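Local coordinates for protein phospholethanolamine N-methyltransferase 2 (Haemonchus contortus, PDB 4KRI) that probably transfers methyl groups from S-adenosylmethionine to phosphomonomethylethanolamine and related phosphobases on the nematode route to phosphocholine, at residues D146-Y149 with N153-D156; A192-F197 with L262-K267; G235-A240 with L246-V251. All coordinates share one frame; numbering follows the deposited sequence.

How the contacts relate
From the N terminus the chain first reaches contact 1, a short return in which N153-D156, the loop that leads into strand 156-166, folds back on helix 145-151. Contact 2 opens later, at A192-F197, and closes only at L262-K267 on helix 255-268. Within that long excursion lies contact 3, the tight return from helix 235-244 to strand 247-252. Contacts 1 and 2 meet directly: W154 N probably donates to H266 ND1, and V265 packs on W154, tying the N-terminal part of the chain to the methyltransferase part. Contacts 2 and 3 touch where R238 NH1 lies against the backbone of R264 and V265.

Contact 1: residues D146-Y149 with N153-D156; sequences DSVY and NWLD
At the turn that leads from helix 145-151 into strand 156-166, S147 and V148 receive the returning loop N153-D156, whose start is shaped by an Asx turn. In that turn N153 OD1 accepts from L155 N at 2.9 Å; the chain bends here, and W154 and D156 both meet the helix. The backbone is tied across by N153 N, which donates to S147 O at 3.0 Å and comes in from above the carbonyl plane. Beside it the side chain of S147 makes the second polar link: with OG set beside its own backbone N (chi1 -65°), the hydroxyl gives its proton to D156 OD2 at 2.6 Å, on the anti lone pair, away from OD1. The other carboxylate oxygen, OD1, forms a salt bridge with R103, so the carboxylate is held at both oxygens. V148 supplies the apolar half. Its CG1 lies anti to the backbone N (chi1 174°) and rises over one face of the W154 indole, 3.6 Å from W154 CE2, in a CH-pi contact displaced toward the rim; the two side chains cross at about a right angle. The second branch, CG2, rests 3.5 Å from N153 O and also nears W154 CD1. The indole N-H is engaged elsewhere, by the carbonyl of V273, while N153 ND2 binds D105. All the touching residues are buried, and S147 OG, both D156 oxygens, N153 ND2 and W154 NE1 each have a polar partner there. The negative charge of D156 is thus probably well stabilised by R103 and S147 together, and the V148 methyl over one indole face and the bond from W154 NE1 to V273 together restrict how the ring can turn.

Contact 2: residues A192-F197 with L262-K267; sequences AYEWIF and LERVHK. With 1SH (2-(methylamino)ethyl dihydrogen phosphate), chain E.
E194 and R264 reach toward each other from two helices whose nearest CA atoms, those of these same residues, are 13.8 Å apart, and the contact between the segments is a single salt bridge. Its tight half is R264 NH1 to E194 OE2, 2.7 Å, nearly straight at 163°. The carboxylate sits at the edge of the guanidinium, close to its plane, but the NH1 atom meets OE2 on the syn side and out of the carboxylate plane, and the two flat groups are turned 31° apart. The other half is loose: R264 NH2 to E194 OE1 is 3.4 Å, a weak bond. Both chains span the gap by stretching out, E194 with CG anti to its backbone N (chi1 -177°) and R264 extended from CG to NE. N200 reinforces the tight side, its backbone N donating to E194 OE2 and its OD1 accepting from R264 NH1. R264 is partly exposed, whereas E194 is buried. Next to E194 on the same helix, Y193 turns to the substrate, its OH donating to 1SH O3 at 2.6 Å, and F197 offers a ring edge to 1SH C1. Helix 187-197 is backed by helices 373-389 and 400-418, while helix 255-268 leans through L262 and V265 on Y275, so the bridge links the substrate-side helix to one that packs on strand 273-277 of the Rossmann-type domain.

Contact 3: residues G235-A240 with L246-V251; sequences GGARQA and LQVHGV
A237 and A240, one helical turn apart, put their methyl groups against V248 of the neighbouring strand, and the V248 side chain divides itself between them. With CG1 anti to the backbone N (chi1 -175°), the first branch comes to 3.6 Å from A237 CB, while CG2, beside the backbone N, meets A240 CB at 3.9 Å. The CG2 branch also lies 3.7 Å from A237 O, so one valine fits against both the methyls and the backbone of this helical turn. L246, just before the strand, adds the other end of the interface. Its CG is turned beside the backbone N (chi1 -66°) and the chain runs on extended at chi2, which brings CD1 to 4.1 Å from A240 CB; CB and CG meanwhile pass near A240 O. All four touching residues are buried; the side-chain contacts are apolar, and the segments are not joined by any hydrogen bond. The polar side chains of this region are turned away from it: R238 pairs with E268, Q239 reaches N210 and the carbonyl of W207, and H249 binds T274. M226 of strand 225-229 also packs on A240 and L246, continuing the core beneath the helix. The contact closes the helix of the beta-alpha-beta unit 225-229, 235-244, 247-252 onto its second strand, the first such unit of the Rossmann-type methyltransferase fold. The glycine-rich turn leading into the helix probably borders the cofactor, as in related methyltransferases; the A237 side chain is about 8 Å from the bound S-adenosylhomocysteine.

Contact 1: residues D146-Y149 with N153-D156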
loop_
_atom_site.group_PDB
_atom_site.type_symbol
_atom_site.label_atom_id
_atom_site.label_comp_id
_atom_site.label_asym_id
_atom_site.label_seq_id
_atom_site.Cartn_x
_atom_site.Cartn_y
_atom_site.Cartn_z
ATOM N N ASP A 146 -16.558 4.925 6.907
ATOM C CA ASP A 146 -17.672 5.775 7.279
ATOM C C ASP A 146 -17.277 7.223 7.055
ATOM O O ASP A 146 -18.084 8.043 6.618
ATOM C CB ASP A 146 -18.011 5.551 8.750
ATOM C CG ASP A 146 -19.281 6.219 9.155
ATOM O OD1 ASP A 146 -20.365 5.654 8.868
ATOM O OD2 ASP A 146 -19.203 7.310 9.773
ATOM N N SER A 147 -16.028 7.540 7.351
ATOM C CA SER A 147 -15.598 8.934 7.274
ATOM C C SER A 147 -15.481 9.390 5.825
ATOM O O SER A 147 -15.756 10.546 5.515
ATOM C CB SER A 147 -14.273 9.117 8.016
ATOM O OG SER A 147 -14.473 8.861 9.394
ATOM N N VAL A 148 -15.092 8.478 4.935
ATOM C CA VAL A 148 -15.055 8.813 3.517
ATOM C C VAL A 148 -16.456 9.095 2.991
ATOM O O VAL A 148 -16.702 10.111 2.316
ATOM C CB VAL A 148 -14.441 7.660 2.688
ATOM C CG1 VAL A 148 -14.556 7.982 1.196
ATOM C CG2 VAL A 148 -12.967 7.446 3.073
ATOM N N TYR A 149 -17.388 8.203 3.305
ATOM C CA TYR A 149 -18.698 8.241 2.664
ATOM C C TYR A 149 -19.682 9.237 3.269
ATOM O O TYR A 149 -20.597 9.666 2.583
ATOM C CB TYR A 149 -19.322 6.842 2.644
ATOM C CG TYR A 149 -18.462 5.856 1.883
ATOM C CD1 TYR A 149 -17.981 6.155 0.619
ATOM C CD2 TYR A 149 -18.139 4.627 2.434
ATOM C CE1 TYR A 149 -17.193 5.247 -0.077
ATOM C CE2 TYR A 149 -17.352 3.721 1.751
ATOM C CZ TYR A 149 -16.887 4.030 0.494
ATOM O OH TYR A 149 -16.100 3.112 -0.194
ATOM N N ASN A 153 -13.999 12.609 4.315
ATOM C CA ASN A 153 -12.738 12.612 5.047
ATOM C C ASN A 153 -11.972 11.330 4.758
ATOM O O ASN A 153 -12.396 10.252 5.170
ATOM C CB ASN A 153 -13.032 12.701 6.548
ATOM C CG ASN A 153 -11.774 12.669 7.396
ATOM O OD1 ASN A 153 -10.656 12.748 6.878
ATOM N ND2 ASN A 153 -11.955 12.582 8.718
ATOM N N TRP A 154 -10.839 11.464 4.063
ATOM C CA TRP A 154 -9.998 10.335 3.662
ATOM C C TRP A 154 -8.807 10.167 4.597
ATOM O O TRP A 154 -7.981 9.273 4.399
ATOM C CB TRP A 154 -9.485 10.540 2.219
ATOM C CG TRP A 154 -10.481 10.194 1.113
ATOM C CD1 TRP A 154 -10.492 9.045 0.353
ATOM C CD2 TRP A 154 -11.584 10.997 0.642
ATOM N NE1 TRP A 154 -11.539 9.088 -0.542
ATOM C CE2 TRP A 154 -12.213 10.266 -0.396
ATOM C CE3 TRP A 154 -12.100 12.254 0.999
ATOM C CZ2 TRP A 154 -13.338 10.755 -1.074
ATOM C CZ3 TRP A 154 -13.214 12.735 0.321
ATOM C CH2 TRP A 154 -13.820 11.984 -0.710
ATOM N N LEU A 155 -8.720 11.016 5.620
ATOM C CA LEU A 155 -7.572 10.989 6.530
ATOM C C LEU A 155 -7.914 10.501 7.942
ATOM O O LEU A 155 -7.268 10.885 8.927
ATOM C CB LEU A 155 -6.923 12.371 6.604
ATOM C CG LEU A 155 -6.577 12.972 5.247
ATOM C CD1 LEU A 155 -6.114 14.412 5.458
ATOM C CD2 LEU A 155 -5.506 12.140 4.533
ATOM N N ASP A 156 -8.919 9.644 8.037
ATOM C CA ASP A 156 -9.291 9.043 9.315
ATOM C C ASP A 156 -8.697 7.634 9.250
ATOM O O ASP A 156 -9.138 6.813 8.448
ATOM C CB ASP A 156 -10.826 9.036 9.436
ATOM C CG ASP A 156 -11.310 8.779 10.844
ATOM O OD1 ASP A 156 -10.467 8.479 11.726
ATOM O OD2 ASP A 156 -12.548 8.869 11.077
#

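Contact 2: residues A192-F197 with L262-K267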
loop_
_atom_site.group_PDB
_atom_site.type_symbol
_atom_site.label_atom_id
_atom_site.label_comp_id
_atom_site.label_asym_id
_atom_site.label_seq_id
_atom_site.Cartn_x
_atom_site.Cartn_y
_atom_site.Cartn_z
ATOM N N ALA A 192 10.489 13.532 -8.357
ATOM C CA ALA A 192 11.305 13.579 -9.566
ATOM C C ALA A 192 10.740 12.609 -10.612
ATOM O O ALA A 192 10.674 12.932 -11.792
ATOM C CB ALA A 192 12.749 13.247 -9.255
ATOM N N TYR A 193 10.325 11.426 -10.172
ATOM C CA TYR A 193 9.672 10.470 -11.070
ATOM C C TYR A 193 8.374 11.049 -11.652
ATOM O O TYR A 193 8.131 10.946 -12.857
ATOM C CB TYR A 193 9.342 9.176 -10.319
ATOM C CG TYR A 193 10.446 8.141 -10.274
ATOM C CD1 TYR A 193 11.302 7.941 -11.352
ATOM C CD2 TYR A 193 10.617 7.346 -9.153
ATOM C CE1 TYR A 193 12.298 6.976 -11.303
ATOM C CE2 TYR A 193 11.593 6.380 -9.099
ATOM C CZ TYR A 193 12.435 6.198 -10.173
ATOM O OH TYR A 193 13.412 5.236 -10.110
ATOM N N GLU A 194 7.534 11.632 -10.797
ATOM C CA GLU A 194 6.276 12.219 -11.264
ATOM C C GLU A 194 6.537 13.285 -12.333
ATOM O O GLU A 194 5.785 13.422 -13.306
ATOM C CB GLU A 194 5.484 12.826 -10.099
ATOM C CG GLU A 194 4.151 13.384 -10.535
ATOM C CD GLU A 194 3.436 14.168 -9.449
ATOM O OE1 GLU A 194 4.084 14.605 -8.465
ATOM O OE2 GLU A 194 2.214 14.361 -9.597
ATOM N N TRP A 195 7.619 14.035 -12.156
ATOM C CA TRP A 195 7.946 15.091 -13.104
ATOM C C TRP A 195 8.193 14.520 -14.497
ATOM O O TRP A 195 7.701 15.060 -15.485
ATOM C CB TRP A 195 9.166 15.889 -12.635
ATOM C CG TRP A 195 9.375 17.194 -13.373
ATOM C CD1 TRP A 195 8.899 18.423 -13.013
ATOM C CD2 TRP A 195 10.121 17.395 -14.580
ATOM N NE1 TRP A 195 9.298 19.370 -13.921
ATOM C CE2 TRP A 195 10.053 18.766 -14.893
ATOM C CE3 TRP A 195 10.848 16.553 -15.421
ATOM C CZ2 TRP A 195 10.678 19.312 -16.014
ATOM C CZ3 TRP A 195 11.467 17.102 -16.531
ATOM C CH2 TRP A 195 11.380 18.463 -16.816
ATOM N N ILE A 196 8.939 13.420 -14.582
ATOM C CA ILE A 196 9.217 12.821 -15.883
ATOM C C ILE A 196 8.050 11.989 -16.445
ATOM O O ILE A 196 7.778 12.028 -17.650
ATOM C CB ILE A 196 10.556 12.017 -15.890
ATOM C CG1 ILE A 196 10.841 11.450 -17.279
ATOM C CG2 ILE A 196 10.513 10.864 -14.900
ATOM C CD1 ILE A 196 10.709 12.458 -18.373
ATOM N N PHE A 197 7.366 11.241 -15.588
ATOM C CA PHE A 197 6.284 10.375 -16.060
ATOM C C PHE A 197 4.997 11.146 -16.385
ATOM O O PHE A 197 4.278 10.805 -17.329
ATOM C CB PHE A 197 5.995 9.260 -15.042
ATOM C CG PHE A 197 7.070 8.199 -14.983
ATOM C CD1 PHE A 197 7.404 7.469 -16.113
ATOM C CD2 PHE A 197 7.723 7.920 -13.789
ATOM C CE1 PHE A 197 8.383 6.483 -16.062
ATOM C CE2 PHE A 197 8.701 6.937 -13.729
ATOM C CZ PHE A 197 9.031 6.217 -14.869
ATOM N N LEU A 262 -3.257 9.976 -0.788
ATOM C CA LEU A 262 -4.263 10.287 0.201
ATOM C C LEU A 262 -4.480 11.776 0.291
ATOM O O LEU A 262 -5.622 12.219 0.346
ATOM C CB LEU A 262 -3.870 9.714 1.570
ATOM C CG LEU A 262 -4.068 8.203 1.678
ATOM C CD1 LEU A 262 -3.206 7.636 2.783
ATOM C CD2 LEU A 262 -5.527 7.918 1.977
ATOM N N GLU A 263 -3.391 12.548 0.278
ATOM C CA GLU A 263 -3.501 14.005 0.344
ATOM C C GLU A 263 -4.327 14.499 -0.827
ATOM O O GLU A 263 -5.190 15.377 -0.682
ATOM C CB GLU A 263 -2.110 14.634 0.267
ATOM C CG GLU A 263 -2.120 16.149 0.170
ATOM C CD GLU A 263 -0.723 16.738 0.109
ATOM O OE1 GLU A 263 0.256 15.983 0.297
ATOM O OE2 GLU A 263 -0.606 17.958 -0.127
ATOM N N ARG A 264 -4.067 13.912 -1.988
ATOM C CA ARG A 264 -4.698 14.380 -3.214
ATOM C C ARG A 264 -6.169 13.998 -3.322
ATOM O O ARG A 264 -6.989 14.803 -3.750
ATOM C CB ARG A 264 -3.879 13.967 -4.432
ATOM C CG ARG A 264 -2.583 14.758 -4.512
ATOM C CD ARG A 264 -1.708 14.345 -5.668
ATOM N NE ARG A 264 -0.395 14.975 -5.546
ATOM C CZ ARG A 264 0.579 14.865 -6.442
ATOM N NH1 ARG A 264 0.395 14.163 -7.550
ATOM N NH2 ARG A 264 1.739 15.477 -6.231
ATOM N N VAL A 265 -6.524 12.793 -2.903
ATOM C CA VAL A 265 -7.935 12.441 -2.948
ATOM C C VAL A 265 -8.724 13.172 -1.860
ATOM O O VAL A 265 -9.880 13.538 -2.077
ATOM C CB VAL A 265 -8.182 10.905 -2.913
ATOM C CG1 VAL A 265 -7.873 10.342 -1.532
ATOM C CG2 VAL A 265 -9.642 10.604 -3.300
ATOM N N HIS A 266 -8.107 13.421 -0.701
ATOM C CA HIS A 266 -8.789 14.150 0.360
ATOM C C HIS A 266 -9.097 15.587 -0.076
ATOM O O HIS A 266 -10.133 16.156 0.272
ATOM C CB HIS A 266 -7.951 14.148 1.647
ATOM C CG HIS A 266 -8.587 14.860 2.791
ATOM N ND1 HIS A 266 -9.545 14.282 3.599
ATOM C CD2 HIS A 266 -8.400 16.115 3.276
ATOM C CE1 HIS A 266 -9.919 15.146 4.527
ATOM N NE2 HIS A 266 -9.235 16.263 4.356
ATOM N N LYS A 267 -8.189 16.172 -0.836
ATOM C CA LYS A 267 -8.398 17.541 -1.297
ATOM C C LYS A 267 -9.375 17.636 -2.462
ATOM O O LYS A 267 -10.204 18.551 -2.513
ATOM C CB LYS A 267 -7.065 18.178 -1.673
ATOM C CG LYS A 267 -6.203 18.466 -0.461
ATOM C CD LYS A 267 -5.018 19.351 -0.813
ATOM C CE LYS A 267 -4.164 19.640 0.418
ATOM N NZ LYS A 267 -2.726 19.738 0.054
HETATM O O4 1SH E . 12.803 2.832 -14.290
HETATM P P1 1SH E . 13.111 2.823 -12.795
HETATM O O1 1SH E . 13.897 1.637 -12.396
HETATM O O3 1SH E . 13.894 4.138 -12.421
HETATM O O2 1SH E . 11.738 2.763 -12.007
HETATM C C1 1SH E . 10.796 3.660 -12.293
HETATM C C2 1SH E . 9.430 3.414 -11.667
HETATM N N1 1SH E . 8.707 2.253 -12.105
HETATM C C3 1SH E . 7.558 2.126 -11.284
#

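Contact 3: residues G235-A240 with L246-V251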
loop_
_atom_site.group_PDB
_atom_site.type_symbol
_atom_site.label_atom_id
_atom_site.label_comp_id
_atom_site.label_asym_id
_atom_site.label_seq_id
_atom_site.Cartn_x
_atom_site.Cartn_y
_atom_site.Cartn_z
ATOM N N GLY A 235 -2.491 8.168 -9.452
ATOM C CA GLY A 235 -2.958 8.618 -10.753
ATOM C C GLY A 235 -3.791 7.610 -11.517
ATOM O O GLY A 235 -4.825 7.961 -12.099
ATOM N N GLY A 236 -3.352 6.360 -11.506
ATOM C CA GLY A 236 -4.066 5.294 -12.193
ATOM C C GLY A 236 -5.411 4.979 -11.572
ATOM O O GLY A 236 -6.407 4.801 -12.288
ATOM N N ALA A 237 -5.456 4.885 -10.242
ATOM C CA ALA A 237 -6.720 4.613 -9.573
ATOM C C ALA A 237 -7.710 5.739 -9.814
ATOM O O ALA A 237 -8.896 5.500 -10.077
ATOM C CB ALA A 237 -6.516 4.406 -8.074
ATOM N N ARG A 238 -7.227 6.971 -9.695
ATOM C CA ARG A 238 -8.079 8.131 -9.882
ATOM C C ARG A 238 -8.617 8.190 -11.312
ATOM O O ARG A 238 -9.759 8.602 -11.540
ATOM C CB ARG A 238 -7.313 9.413 -9.514
ATOM C CG ARG A 238 -7.012 9.524 -8.005
ATOM C CD ARG A 238 -8.273 9.789 -7.200
ATOM N NE ARG A 238 -8.868 11.058 -7.630
ATOM C CZ ARG A 238 -8.408 12.255 -7.286
ATOM N NH1 ARG A 238 -7.358 12.369 -6.481
ATOM N NH2 ARG A 238 -9.003 13.352 -7.744
ATOM N N GLN A 239 -7.791 7.773 -12.265
ATOM C CA GLN A 239 -8.186 7.736 -13.673
ATOM C C GLN A 239 -9.212 6.641 -13.977
ATOM O O GLN A 239 -10.158 6.856 -14.740
ATOM C CB GLN A 239 -6.955 7.516 -14.547
ATOM C CG GLN A 239 -7.259 7.480 -16.026
ATOM C CD GLN A 239 -6.012 7.185 -16.834
ATOM O OE1 GLN A 239 -5.252 6.284 -16.491
ATOM N NE2 GLN A 239 -5.791 7.945 -17.897
ATOM N N ALA A 240 -9.014 5.467 -13.390
ATOM C CA ALA A 240 -9.995 4.389 -13.532
ATOM C C ALA A 240 -11.362 4.838 -13.023
ATOM O O ALA A 240 -12.403 4.559 -13.642
ATOM C CB ALA A 240 -9.516 3.130 -12.798
ATOM N N LEU A 246 -15.386 3.333 -12.203
ATOM C CA LEU A 246 -15.092 2.170 -11.377
ATOM C C LEU A 246 -14.958 2.590 -9.920
ATOM O O LEU A 246 -14.543 3.716 -9.625
ATOM C CB LEU A 246 -13.791 1.527 -11.823
ATOM C CG LEU A 246 -13.832 0.903 -13.219
ATOM C CD1 LEU A 246 -12.465 0.365 -13.592
ATOM C CD2 LEU A 246 -14.855 -0.211 -13.209
ATOM N N GLN A 247 -15.315 1.681 -9.015
ATOM C CA GLN A 247 -14.963 1.822 -7.608
ATOM C C GLN A 247 -13.605 1.157 -7.440
ATOM O O GLN A 247 -13.437 -0.034 -7.754
ATOM C CB GLN A 247 -16.002 1.137 -6.726
ATOM C CG GLN A 247 -15.694 1.201 -5.243
ATOM C CD GLN A 247 -16.813 0.622 -4.407
ATOM O OE1 GLN A 247 -16.807 -0.563 -4.076
ATOM N NE2 GLN A 247 -17.786 1.454 -4.068
ATOM N N VAL A 248 -12.624 1.924 -6.980
ATOM C CA VAL A 248 -11.245 1.452 -6.993
ATOM C C VAL A 248 -10.653 1.480 -5.602
ATOM O O VAL A 248 -10.717 2.496 -4.928
ATOM C CB VAL A 248 -10.346 2.324 -7.890
ATOM C CG1 VAL A 248 -8.956 1.705 -7.963
ATOM C CG2 VAL A 248 -10.951 2.469 -9.282
ATOM N N HIS A 249 -10.088 0.355 -5.172
ATOM C CA HIS A 249 -9.367 0.309 -3.909
ATOM C C HIS A 249 -7.915 0.104 -4.236
ATOM O O HIS A 249 -7.540 -0.901 -4.840
ATOM C CB HIS A 249 -9.832 -0.842 -3.016
ATOM C CG HIS A 249 -9.143 -0.865 -1.687
ATOM N ND1 HIS A 249 -9.166 0.208 -0.821
ATOM C CD2 HIS A 249 -8.394 -1.821 -1.081
ATOM C CE1 HIS A 249 -8.471 -0.086 0.265
ATOM N NE2 HIS A 249 -7.993 -1.310 0.131
ATOM N N GLY A 250 -7.087 1.060 -3.847
ATOM C CA GLY A 250 -5.677 0.991 -4.177
ATOM C C GLY A 250 -4.835 0.666 -2.971
ATOM O O GLY A 250 -5.060 1.224 -1.895
ATOM N N VAL A 251 -3.865 -0.235 -3.146
ATOM C CA VAL A 251 -2.972 -0.583 -2.047
ATOM C C VAL A 251 -1.527 -0.319 -2.438
ATOM O O VAL A 251 -1.151 -0.434 -3.613
ATOM C CB VAL A 251 -3.174 -2.047 -1.553
ATOM C CG1 VAL A 251 -4.627 -2.253 -1.112
ATOM C CG2 VAL A 251 -2.785 -3.067 -2.622
#